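Local coordinates for protein guanidinopropionase (Pseudomonas aeruginosa, PDB 3NIQ) that hydrolyses 3-guanidinopropanoate to beta-alanine and urea, using two manganese ions per subunit, as a homohexameric member of the arginase family, at residues A[22-27]-A[37-42]; A[59-64]-A[298-303]; A[77-82]-A[306-311]; A[49-54]-A[287-292]. One frame throughout, in Å; residues are numbered along the deposited sequence.

In the fold
All four contacts lie on one subunit of the parallel-sheet arginase fold. Helix 294-317 serves interactions 2 and 3, whose centres are about 16 Å apart, while 287-292 of interaction 4 leads into it. Interaction 1 closes first along the chain; the other three cross one another. Interactions 1 and 2, about 10 Å apart between centres, meet where M303 touches F23, M24 and L39. E60 packs on P287 between interactions 2 and 4. Interactions 3 and 4 are about 29 Å apart between centres, on opposite sides of the chain's centre. The late helix and its leading loop tie early parts of the chain to the sheet, from the far end to the manganese side at interaction 4.

Interaction 1 of 4, residues A[22-27]-A[37-42]; sequences TFMRLP and VGLIGV
T22 begins 22-27 with a bond inside its own segment: OG1 donates to L26 O at 2.5 Å, in the carbonyl plane on a lone pair, with a C=O...donor angle of 140°. Backbone bonds from R25 N to T22 O and from L26 N to F23 O tighten the same turn. F23 then carries its CG anti to the carbonyl carbon (chi1 -76°), which lays the side chain obliquely across L39. Its CB is 3.6 Å from L39 CD1 and its CD2 3.7 Å from L39 CB, while the farther part of the ring turns its edge to the strand backbone, CE2 lying 3.8 Å from G41 N. M24, with CG anti to the carbonyl carbon, sets CG 3.9 Å from L39 CD1 and crosses L39 at about a right angle. L26 also crosses at about a right angle, its CD1 3.6 Å from L39 CD1. That one methyl is therefore met by three side chains, and no hydrogen bond joins loop to strand. Beyond the contact, V85 of strand 85-90 and M303 of helix 294-317 also touch L39, whereas I40 points away from the loop and packs on F108 and Y109 of helix 98-114.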
loop_
_atom_site.group_PDB
_atom_site.type_symbol
_atom_site.label_atom_id
_atom_site.label_comp_id
_atom_site.label_asym_id
_atom_site.label_seq_id
_atom_site.Cartn_x
_atom_site.Cartn_y
_atom_site.Cartn_z
ATOM N N THR A 22 13.028 11.269 -18.422
ATOM C CA THR A 22 14.146 10.488 -18.957
ATOM C C THR A 22 15.175 10.234 -17.847
ATOM O O THR A 22 15.151 10.902 -16.818
ATOM C CB THR A 22 14.868 11.282 -20.054
ATOM O OG1 THR A 22 15.176 12.575 -19.539
ATOM C CG2 THR A 22 14.003 11.445 -21.291
ATOM N N PHE A 23 16.110 9.302 -18.060
ATOM C CA PHE A 23 17.144 9.079 -17.054
ATOM C C PHE A 23 17.838 10.395 -16.724
ATOM O O PHE A 23 18.311 11.088 -17.625
ATOM C CB PHE A 23 18.185 8.068 -17.543
ATOM C CG PHE A 23 17.715 6.653 -17.509
ATOM C CD1 PHE A 23 17.239 6.091 -16.312
ATOM C CD2 PHE A 23 17.766 5.863 -18.662
ATOM C CE1 PHE A 23 16.800 4.757 -16.271
ATOM C CE2 PHE A 23 17.360 4.530 -18.625
ATOM C CZ PHE A 23 16.852 3.984 -17.418
ATOM N N MET A 24 17.879 10.731 -15.433
ATOM C CA MET A 24 18.541 11.940 -14.925
ATOM C C MET A 24 17.989 13.213 -15.589
ATOM O O MET A 24 18.648 14.239 -15.568
ATOM C CB MET A 24 20.067 11.860 -15.125
ATOM C CG MET A 24 20.713 10.512 -14.734
ATOM S SD MET A 24 20.524 10.145 -12.993
ATOM C CE MET A 24 21.341 8.527 -12.902
ATOM N N ARG A 25 16.799 13.119 -16.199
ATOM C CA ARG A 25 16.189 14.230 -16.967
ATOM C C ARG A 25 17.119 14.787 -18.035
ATOM O O ARG A 25 17.154 15.999 -18.288
ATOM C CB ARG A 25 15.702 15.358 -16.033
ATOM C CG ARG A 25 14.721 14.865 -14.943
ATOM C CD ARG A 25 13.781 15.968 -14.473
ATOM N NE ARG A 25 14.500 17.011 -13.748
ATOM C CZ ARG A 25 13.976 18.199 -13.443
ATOM N NH1 ARG A 25 12.728 18.500 -13.795
ATOM N NH2 ARG A 25 14.699 19.084 -12.786
ATOM N N LEU A 26 17.863 13.894 -18.670
ATOM C CA LEU A 26 18.759 14.260 -19.754
ATOM C C LEU A 26 17.970 14.248 -21.056
ATOM O O LEU A 26 16.819 13.756 -21.081
ATOM C CB LEU A 26 19.940 13.259 -19.814
ATOM C CG LEU A 26 20.999 13.368 -18.708
ATOM C CD1 LEU A 26 21.754 12.057 -18.526
ATOM C CD2 LEU A 26 22.014 14.480 -18.980
ATOM N N PRO A 27 18.557 14.796 -22.146
ATOM C CA PRO A 27 17.916 14.633 -23.445
ATOM C C PRO A 27 17.904 13.172 -23.881
ATOM O O PRO A 27 18.778 12.379 -23.458
ATOM C CB PRO A 27 18.798 15.488 -24.390
ATOM C CG PRO A 27 19.526 16.433 -23.490
ATOM C CD PRO A 27 19.789 15.591 -22.257
ATOM N N VAL A 37 28.766 8.043 -22.762
ATOM C CA VAL A 37 28.125 7.099 -21.837
ATOM C C VAL A 37 26.627 7.100 -22.171
ATOM O O VAL A 37 25.967 8.146 -22.110
ATOM C CB VAL A 37 28.368 7.484 -20.354
ATOM C CG1 VAL A 37 27.577 6.577 -19.389
ATOM C CG2 VAL A 37 29.857 7.456 -20.015
ATOM N N GLY A 38 26.100 5.932 -22.521
ATOM C CA GLY A 38 24.671 5.771 -22.835
ATOM C C GLY A 38 23.893 5.156 -21.694
ATOM O O GLY A 38 24.291 4.117 -21.165
ATOM N N LEU A 39 22.799 5.804 -21.306
ATOM C CA LEU A 39 21.923 5.310 -20.253
ATOM C C LEU A 39 20.792 4.559 -20.905
ATOM O O LEU A 39 20.028 5.117 -21.687
ATOM C CB LEU A 39 21.384 6.442 -19.360
ATOM C CG LEU A 39 22.388 7.497 -18.881
ATOM C CD1 LEU A 39 21.722 8.484 -17.890
ATOM C CD2 LEU A 39 23.655 6.888 -18.271
ATOM N N ILE A 40 20.731 3.266 -20.625
ATOM C CA ILE A 40 19.865 2.379 -21.387
ATOM C C ILE A 40 18.977 1.559 -20.482
ATOM O O ILE A 40 19.438 0.993 -19.481
ATOM C CB ILE A 40 20.707 1.399 -22.260
ATOM C CG1 ILE A 40 21.649 2.169 -23.203
ATOM C CG2 ILE A 40 19.769 0.485 -23.084
ATOM C CD1 ILE A 40 23.020 1.398 -23.469
ATOM N N GLY A 41 17.708 1.452 -20.850
ATOM C CA GLY A 41 16.814 0.561 -20.149
ATOM C C GLY A 41 16.721 -0.790 -20.841
ATOM O O GLY A 41 16.709 -0.863 -22.068
ATOM N N VAL A 42 16.661 -1.875 -20.063
ATOM C CA VAL A 42 16.382 -3.183 -20.650
ATOM C C VAL A 42 15.185 -3.832 -19.954
ATOM O O VAL A 42 15.341 -4.620 -19.000
ATOM C CB VAL A 42 17.576 -4.093 -20.604
ATOM C CG1 VAL A 42 17.287 -5.312 -21.472
ATOM C CG2 VAL A 42 18.838 -3.342 -21.073
#

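Interaction 2 of 4, residues A[59-64]-A[298-303]; sequences REVRNL and VGATMM
A steep helix-helix crossing of the arginase fold is made here, between the end of helix 57-64 and helix 294-317. The two short axes approach to 8.3 Å at a signed crossing angle of -71°, and the backbones come closest at V61 and A300, whose CA atoms are 5.3 Å apart. Such proximity rests on small residues. V61 holds CG1 anti to its backbone N (chi1 170°), so that this methyl lies against the facing helix, 3.8 Å from A300 N and 4.1 Å from A300 CB. G299 has no side chain, and the place a beta carbon would occupy is a tight 3.1 Å from V61 CG2. In return, A300 CB settles against the first helix's backbone, 3.8 Å from V61 O and 4.0 Å from L64 C. M303, one turn on, brings SD to 4.2 Å from V61 CG1. Both helices pack on the parallel sheet: V61 and M303 each touch V122, which places the crossing over strand 118-123. L64 CB faces A300, but the end of the side chain turns from 298-303 toward the preceding turn of the same helix, at A296 and L297. R62 points away, to salt bridges with D87 and D90, while R59 bonds through NH1 and NH2 to the carbonyls of R16 and G19 of a second subunit.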
loop_
_atom_site.group_PDB
_atom_site.type_symbol
_atom_site.label_atom_id
_atom_site.label_comp_id
_atom_site.label_asym_id
_atom_site.label_seq_id
_atom_site.Cartn_x
_atom_site.Cartn_y
_atom_site.Cartn_z
ATOM N N ARG A 59 11.362 2.006 -16.363
ATOM C CA ARG A 59 10.452 3.140 -16.323
ATOM C C ARG A 59 10.482 3.818 -14.945
ATOM O O ARG A 59 10.535 5.045 -14.843
ATOM C CB ARG A 59 9.021 2.727 -16.661
ATOM C CG ARG A 59 8.085 3.977 -16.776
ATOM C CD ARG A 59 6.884 3.675 -17.602
ATOM N NE ARG A 59 7.211 3.735 -19.023
ATOM C CZ ARG A 59 6.422 3.287 -19.994
ATOM N NH1 ARG A 59 5.260 2.714 -19.711
ATOM N NH2 ARG A 59 6.806 3.387 -21.258
ATOM N N GLU A 60 10.433 3.028 -13.877
ATOM C CA GLU A 60 10.339 3.647 -12.558
ATOM C C GLU A 60 11.683 4.194 -12.098
ATOM O O GLU A 60 11.745 5.190 -11.364
ATOM C CB GLU A 60 9.732 2.675 -11.536
ATOM C CG GLU A 60 8.277 2.285 -11.887
ATOM C CD GLU A 60 7.399 3.489 -12.197
ATOM O OE1 GLU A 60 7.505 4.502 -11.470
ATOM O OE2 GLU A 60 6.611 3.418 -13.171
ATOM N N VAL A 61 12.772 3.550 -12.516
ATOM C CA VAL A 61 14.097 4.159 -12.267
ATOM C C VAL A 61 14.248 5.503 -13.030
ATOM O O VAL A 61 14.819 6.459 -12.499
ATOM C CB VAL A 61 15.277 3.176 -12.579
ATOM C CG1 VAL A 61 16.627 3.902 -12.543
ATOM C CG2 VAL A 61 15.292 2.035 -11.552
ATOM N N ARG A 62 13.743 5.586 -14.262
ATOM C CA ARG A 62 13.771 6.872 -14.976
ATOM C C ARG A 62 13.037 7.902 -14.137
ATOM O O ARG A 62 13.525 9.001 -13.909
ATOM C CB ARG A 62 13.084 6.797 -16.353
ATOM C CG ARG A 62 13.921 6.144 -17.454
ATOM C CD ARG A 62 13.328 6.380 -18.847
ATOM N NE ARG A 62 14.264 6.018 -19.913
ATOM C CZ ARG A 62 14.364 4.805 -20.461
ATOM N NH1 ARG A 62 13.584 3.811 -20.042
ATOM N NH2 ARG A 62 15.244 4.584 -21.438
ATOM N N ASN A 63 11.860 7.512 -13.676
ATOM C CA ASN A 63 11.016 8.393 -12.896
ATOM C C ASN A 63 11.689 8.954 -11.650
ATOM O O ASN A 63 11.760 10.172 -11.465
ATOM C CB ASN A 63 9.763 7.641 -12.509
ATOM C CG ASN A 63 8.640 8.567 -12.187
ATOM O OD1 ASN A 63 8.601 9.168 -11.114
ATOM N ND2 ASN A 63 7.731 8.734 -13.145
ATOM N N LEU A 64 12.192 8.053 -10.803
ATOM C CA LEU A 64 12.862 8.443 -9.574
ATOM C C LEU A 64 14.210 9.117 -9.791
ATOM O O LEU A 64 14.664 9.883 -8.927
ATOM C CB LEU A 64 13.030 7.229 -8.640
ATOM C CG LEU A 64 11.843 6.981 -7.706
ATOM C CD1 LEU A 64 11.644 8.167 -6.692
ATOM C CD2 LEU A 64 10.538 6.698 -8.429
ATOM N N VAL A 298 16.638 3.747 -4.959
ATOM C CA VAL A 298 17.920 3.080 -4.735
ATOM C C VAL A 298 18.582 2.795 -6.101
ATOM O O VAL A 298 19.763 3.055 -6.299
ATOM C CB VAL A 298 17.737 1.747 -3.927
ATOM C CG1 VAL A 298 18.903 0.816 -4.121
ATOM C CG2 VAL A 298 17.535 2.023 -2.448
ATOM N N GLY A 299 17.807 2.296 -7.053
ATOM C CA GLY A 299 18.341 2.004 -8.383
ATOM C C GLY A 299 18.870 3.265 -9.057
ATOM O O GLY A 299 19.994 3.281 -9.532
ATOM N N ALA A 300 18.056 4.325 -9.081
ATOM C CA ALA A 300 18.472 5.590 -9.671
ATOM C C ALA A 300 19.732 6.128 -9.009
ATOM O O ALA A 300 20.626 6.649 -9.687
ATOM C CB ALA A 300 17.326 6.640 -9.600
ATOM N N THR A 301 19.834 5.989 -7.697
ATOM C CA THR A 301 21.004 6.524 -7.001
ATOM C C THR A 301 22.274 5.706 -7.300
ATOM O O THR A 301 23.309 6.267 -7.621
ATOM C CB THR A 301 20.789 6.601 -5.478
ATOM O OG1 THR A 301 19.552 7.264 -5.193
ATOM C CG2 THR A 301 21.927 7.419 -4.837
ATOM N N MET A 302 22.192 4.382 -7.224
ATOM C CA MET A 302 23.344 3.551 -7.603
ATOM C C MET A 302 23.733 3.800 -9.076
ATOM O O MET A 302 24.917 3.853 -9.419
ATOM C CB MET A 302 23.050 2.077 -7.333
ATOM C CG MET A 302 22.729 1.774 -5.861
ATOM S SD MET A 302 24.029 2.343 -4.733
ATOM C CE MET A 302 25.498 1.625 -5.478
ATOM N N MET A 303 22.738 4.022 -9.923
ATOM C CA MET A 303 22.995 4.362 -11.316
ATOM C C MET A 303 23.864 5.624 -11.378
ATOM O O MET A 303 24.885 5.658 -12.080
ATOM C CB MET A 303 21.671 4.612 -12.045
ATOM C CG MET A 303 21.831 4.828 -13.564
ATOM S SD MET A 303 20.263 5.034 -14.400
ATOM C CE MET A 303 20.765 4.698 -16.094
#

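Interaction 3 of 4, residues A[77-82]-A[306-311]; sequences IAPYDL and LLCLLA
A78 O is the best-held polar atom, gripped by two backbone N-H groups of its own segment: L82 N at 3.1 Å and, in a weak bond, D81 N. With A78 at the N-cap position, these bonds form the short helix 79-82 and set P79, Y80 and L82 beside helix 294-317. P79 is central, and the nearest CA pair across the contact is that of P79 and C308. The proline CB lies 3.7 Å from L307 CG and 3.9 Å from A311 CB, while CD, the ring carbon bonded to the nitrogen, is 4.0 Å from C308 SG. L307 can reach over because its CG is anti to the backbone N (chi1 166°); its side chain crosses both P79 and Y80 at about a right angle. Although the CB of Y80 points away from the helix, the end of the ring returns to it, with CE1 and OH each 3.5 Å from L307 CD2. P79 CG also lies over the centre of one face of the Y80 ring, so the proline is held between tyrosine and helix. I77 sets CG2 3.9 Å from C308 CB, and L82 adds a looser touch at the exposed border, CD1 to A311 CB. F304, on the same long helix, packs on both P79 and Y80, and L306 and L310 of that helix pack on L120 of strand 118-123. No hydrogen bond crosses between the segments, which implies that the short helix is held to helix 294-317 by the fit of apolar shapes.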
loop_
_atom_site.group_PDB
_atom_site.type_symbol
_atom_site.label_atom_id
_atom_site.label_comp_id
_atom_site.label_asym_id
_atom_site.label_seq_id
_atom_site.Cartn_x
_atom_site.Cartn_y
_atom_site.Cartn_z
ATOM N N ILE A 77 32.868 14.628 -8.686
ATOM C CA ILE A 77 32.703 14.347 -10.108
ATOM C C ILE A 77 31.417 14.993 -10.606
ATOM O O ILE A 77 30.370 14.902 -9.958
ATOM C CB ILE A 77 32.688 12.838 -10.400
ATOM C CG1 ILE A 77 34.022 12.213 -9.949
ATOM C CG2 ILE A 77 32.405 12.585 -11.896
ATOM C CD1 ILE A 77 34.053 10.665 -9.868
ATOM N N ALA A 78 31.514 15.681 -11.739
ATOM C CA ALA A 78 30.355 16.253 -12.395
ATOM C C ALA A 78 30.281 15.552 -13.757
ATOM O O ALA A 78 30.880 16.019 -14.729
ATOM C CB ALA A 78 30.529 17.772 -12.551
ATOM N N PRO A 79 29.563 14.405 -13.819
ATOM C CA PRO A 79 29.619 13.505 -14.975
ATOM C C PRO A 79 29.272 14.168 -16.310
ATOM O O PRO A 79 29.919 13.887 -17.325
ATOM C CB PRO A 79 28.595 12.412 -14.636
ATOM C CG PRO A 79 27.701 13.013 -13.612
ATOM C CD PRO A 79 28.589 13.940 -12.814
ATOM N N TYR A 80 28.263 15.025 -16.305
ATOM C CA TYR A 80 27.775 15.617 -17.534
ATOM C C TYR A 80 28.725 16.669 -18.095
ATOM O O TYR A 80 28.672 16.940 -19.288
ATOM C CB TYR A 80 26.370 16.184 -17.336
ATOM C CG TYR A 80 25.501 15.240 -16.540
ATOM C CD1 TYR A 80 25.180 13.964 -17.029
ATOM C CD2 TYR A 80 25.020 15.607 -15.288
ATOM C CE1 TYR A 80 24.388 13.090 -16.272
ATOM C CE2 TYR A 80 24.250 14.745 -14.536
ATOM C CZ TYR A 80 23.939 13.490 -15.028
ATOM O OH TYR A 80 23.178 12.642 -14.269
ATOM N N ASP A 81 29.565 17.259 -17.236
ATOM C CA ASP A 81 30.629 18.172 -17.688
ATOM C C ASP A 81 31.817 17.383 -18.201
ATOM O O ASP A 81 32.395 17.744 -19.227
ATOM C CB ASP A 81 31.085 19.140 -16.584
ATOM C CG ASP A 81 30.018 20.171 -16.225
ATOM O OD1 ASP A 81 29.182 20.504 -17.083
ATOM O OD2 ASP A 81 30.021 20.646 -15.076
ATOM N N LEU A 82 32.146 16.288 -17.514
ATOM C CA LEU A 82 33.253 15.426 -17.923
ATOM C C LEU A 82 33.072 14.833 -19.312
ATOM O O LEU A 82 33.992 14.876 -20.119
ATOM C CB LEU A 82 33.486 14.289 -16.923
ATOM C CG LEU A 82 34.324 14.587 -15.705
ATOM C CD1 LEU A 82 34.679 13.258 -15.028
ATOM C CD2 LEU A 82 35.595 15.356 -16.132
ATOM N N LEU A 306 27.451 4.975 -10.174
ATOM C CA LEU A 306 28.170 4.278 -11.249
ATOM C C LEU A 306 28.480 5.186 -12.435
ATOM O O LEU A 306 29.546 5.062 -13.055
ATOM C CB LEU A 306 27.359 3.080 -11.739
ATOM C CG LEU A 306 27.258 1.907 -10.778
ATOM C CD1 LEU A 306 26.145 0.962 -11.249
ATOM C CD2 LEU A 306 28.587 1.177 -10.636
ATOM N N LEU A 307 27.547 6.094 -12.747
ATOM C CA LEU A 307 27.730 7.043 -13.836
ATOM C C LEU A 307 28.981 7.888 -13.602
ATOM O O LEU A 307 29.758 8.141 -14.517
ATOM C CB LEU A 307 26.504 7.958 -13.984
ATOM C CG LEU A 307 26.649 9.218 -14.848
ATOM C CD1 LEU A 307 27.085 8.875 -16.280
ATOM C CD2 LEU A 307 25.342 10.009 -14.891
ATOM N N CYS A 308 29.161 8.331 -12.371
ATOM C CA CYS A 308 30.295 9.183 -12.055
ATOM C C CYS A 308 31.596 8.468 -12.375
ATOM O O CYS A 308 32.532 9.077 -12.890
ATOM C CB CYS A 308 30.254 9.631 -10.595
ATOM S SG CYS A 308 28.893 10.805 -10.278
ATOM N N LEU A 309 31.652 7.175 -12.081
ATOM C CA LEU A 309 32.865 6.401 -12.336
ATOM C C LEU A 309 33.059 6.086 -13.806
ATOM O O LEU A 309 34.182 6.137 -14.309
ATOM C CB LEU A 309 32.878 5.121 -11.509
ATOM C CG LEU A 309 32.697 5.282 -10.003
ATOM C CD1 LEU A 309 32.871 3.937 -9.316
ATOM C CD2 LEU A 309 33.685 6.321 -9.440
ATOM N N LEU A 310 31.973 5.783 -14.507
ATOM C CA LEU A 310 32.076 5.553 -15.941
ATOM C C LEU A 310 32.454 6.832 -16.690
ATOM O O LEU A 310 33.198 6.782 -17.667
ATOM C CB LEU A 310 30.767 5.010 -16.517
ATOM C CG LEU A 310 30.335 3.622 -16.047
ATOM C CD1 LEU A 310 28.878 3.384 -16.459
ATOM C CD2 LEU A 310 31.246 2.557 -16.696
ATOM N N ALA A 311 31.910 7.964 -16.263
ATOM C CA ALA A 311 32.307 9.244 -16.845
ATOM C C ALA A 311 33.832 9.399 -16.800
ATOM O O ALA A 311 34.435 9.776 -17.804
ATOM C CB ALA A 311 31.628 10.408 -16.125
#

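Interaction 4 of 4, residues A[49-54]-A[287-292]; sequences TNRAGA and PPFDVG
G53 takes a positive phi of 134°, which calls for glycine, and brings its CA to 5.9 Å from that of P288 in the 3-10 segment 287-289. With no side chain on G53, P288 CG can lie 4.0 Å from G53 CA; G53 O meets both proline rings, 3.6 Å from P287 CD and from P288 CD. F289 and R51 form the other half of the contact. The guanidinium of R51 lies flat on one face of the phenyl ring, its plane 11° from the ring's, and CZ is 4.2 Å from the F289 centroid, 28° off the normal, a cation-pi stack. A bend at chi3 turns the arginine end over the ring, while its CB sits over the rim of the same face, 3.7 Å from F289 CZ. At the ring edge, in its plane, A52 O approaches F289 CE2 to 3.2 Å. Both loops follow strands of the parallel sheet, 37-42 and 277-283, on the side of the arginase fold where the manganese pair is bound; the R51 side chain is about 9 Å from that of D242, a manganese ligand. NH2 of R51 donates to T252 O and NE, weakly, to G253 O, which, with the stack, probably restrains the rotation of the guanidinium. D45 OD2 accepts the N-H of G53. P288 and F289 pack on F289 and P288 of a neighbouring subunit, whose R55 bonds to N50 O.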
loop_
_atom_site.group_PDB
_atom_site.type_symbol
_atom_site.label_atom_id
_atom_site.label_comp_id
_atom_site.label_asym_id
_atom_site.label_seq_id
_atom_site.Cartn_x
_atom_site.Cartn_y
_atom_site.Cartn_z
ATOM N N THR A 49 12.354 -16.832 -12.820
ATOM C CA THR A 49 11.796 -18.134 -12.431
ATOM C C THR A 49 10.795 -18.077 -11.285
ATOM O O THR A 49 10.051 -19.033 -11.053
ATOM C CB THR A 49 12.906 -19.106 -12.049
ATOM O OG1 THR A 49 13.724 -18.509 -11.046
ATOM C CG2 THR A 49 13.750 -19.422 -13.272
ATOM N N ASN A 50 10.771 -16.954 -10.583
ATOM C CA ASN A 50 9.897 -16.761 -9.440
ATOM C C ASN A 50 8.990 -15.530 -9.631
ATOM O O ASN A 50 8.010 -15.592 -10.359
ATOM C CB ASN A 50 10.771 -16.666 -8.173
ATOM C CG ASN A 50 9.967 -16.470 -6.890
ATOM O OD1 ASN A 50 8.953 -17.154 -6.631
ATOM N ND2 ASN A 50 10.443 -15.528 -6.057
ATOM N N ARG A 51 9.307 -14.412 -8.987
ATOM C CA ARG A 51 8.413 -13.243 -9.038
ATOM C C ARG A 51 8.858 -12.329 -10.159
ATOM O O ARG A 51 9.950 -11.779 -10.112
ATOM C CB ARG A 51 8.375 -12.505 -7.685
ATOM C CG ARG A 51 7.994 -13.427 -6.525
ATOM C CD ARG A 51 7.610 -12.679 -5.239
ATOM N NE ARG A 51 8.586 -11.660 -4.869
ATOM C CZ ARG A 51 8.596 -11.010 -3.708
ATOM N NH1 ARG A 51 7.692 -11.271 -2.763
ATOM N NH2 ARG A 51 9.521 -10.085 -3.492
ATOM N N ALA A 52 8.046 -12.215 -11.205
ATOM C CA ALA A 52 8.390 -11.347 -12.321
ATOM C C ALA A 52 8.032 -9.892 -12.024
ATOM O O ALA A 52 7.482 -9.589 -10.965
ATOM C CB ALA A 52 7.714 -11.833 -13.589
ATOM N N GLY A 53 8.362 -8.983 -12.935
ATOM C CA GLY A 53 7.971 -7.596 -12.769
ATOM C C GLY A 53 9.101 -6.616 -13.041
ATOM O O GLY A 53 8.847 -5.433 -13.210
ATOM N N ALA A 54 10.332 -7.115 -13.141
ATOM C CA ALA A 54 11.502 -6.284 -13.459
ATOM C C ALA A 54 11.404 -5.619 -14.841
ATOM O O ALA A 54 12.134 -4.668 -15.139
ATOM C CB ALA A 54 12.827 -7.103 -13.316
ATOM N N PRO A 287 9.160 -3.063 -9.818
ATOM C CA PRO A 287 8.145 -2.110 -9.326
ATOM C C PRO A 287 6.852 -2.705 -8.727
ATOM O O PRO A 287 6.349 -2.154 -7.742
ATOM C CB PRO A 287 7.854 -1.234 -10.552
ATOM C CG PRO A 287 9.215 -1.178 -11.252
ATOM C CD PRO A 287 9.769 -2.620 -11.089
ATOM N N PRO A 288 6.342 -3.829 -9.270
ATOM C CA PRO A 288 5.150 -4.410 -8.634
ATOM C C PRO A 288 5.384 -4.872 -7.192
ATOM O O PRO A 288 4.432 -5.030 -6.450
ATOM C CB PRO A 288 4.822 -5.613 -9.531
ATOM C CG PRO A 288 5.402 -5.271 -10.850
ATOM C CD PRO A 288 6.696 -4.559 -10.506
ATOM N N PHE A 289 6.634 -5.091 -6.791
ATOM C CA PHE A 289 6.892 -5.450 -5.398
ATOM C C PHE A 289 7.536 -4.324 -4.624
ATOM O O PHE A 289 7.984 -4.519 -3.483
ATOM C CB PHE A 289 7.728 -6.733 -5.332
ATOM C CG PHE A 289 7.030 -7.906 -5.957
ATOM C CD1 PHE A 289 6.113 -8.649 -5.228
ATOM C CD2 PHE A 289 7.221 -8.204 -7.306
ATOM C CE1 PHE A 289 5.445 -9.719 -5.827
ATOM C CE2 PHE A 289 6.559 -9.261 -7.906
ATOM C CZ PHE A 289 5.687 -10.016 -7.172
ATOM N N ASP A 290 7.593 -3.147 -5.236
ATOM C CA ASP A 290 8.284 -2.001 -4.616
ATOM C C ASP A 290 7.327 -1.261 -3.690
ATOM O O ASP A 290 6.102 -1.433 -3.782
ATOM C CB ASP A 290 8.849 -1.082 -5.693
ATOM C CG ASP A 290 9.928 -0.120 -5.173
ATOM O OD1 ASP A 290 10.374 -0.233 -4.017
ATOM O OD2 ASP A 290 10.311 0.798 -5.934
ATOM N N VAL A 291 7.879 -0.431 -2.805
ATOM C CA VAL A 291 7.058 0.298 -1.836
ATOM C C VAL A 291 7.324 1.786 -1.978
ATOM O O VAL A 291 8.410 2.264 -1.617
ATOM C CB VAL A 291 7.372 -0.146 -0.384
ATOM C CG1 VAL A 291 6.543 0.644 0.602
ATOM C CG2 VAL A 291 7.131 -1.659 -0.208
ATOM N N GLY A 292 6.340 2.508 -2.513
ATOM C CA GLY A 292 6.461 3.955 -2.749
ATOM C C GLY A 292 7.720 4.307 -3.527
ATOM O O GLY A 292 8.363 5.322 -3.255
#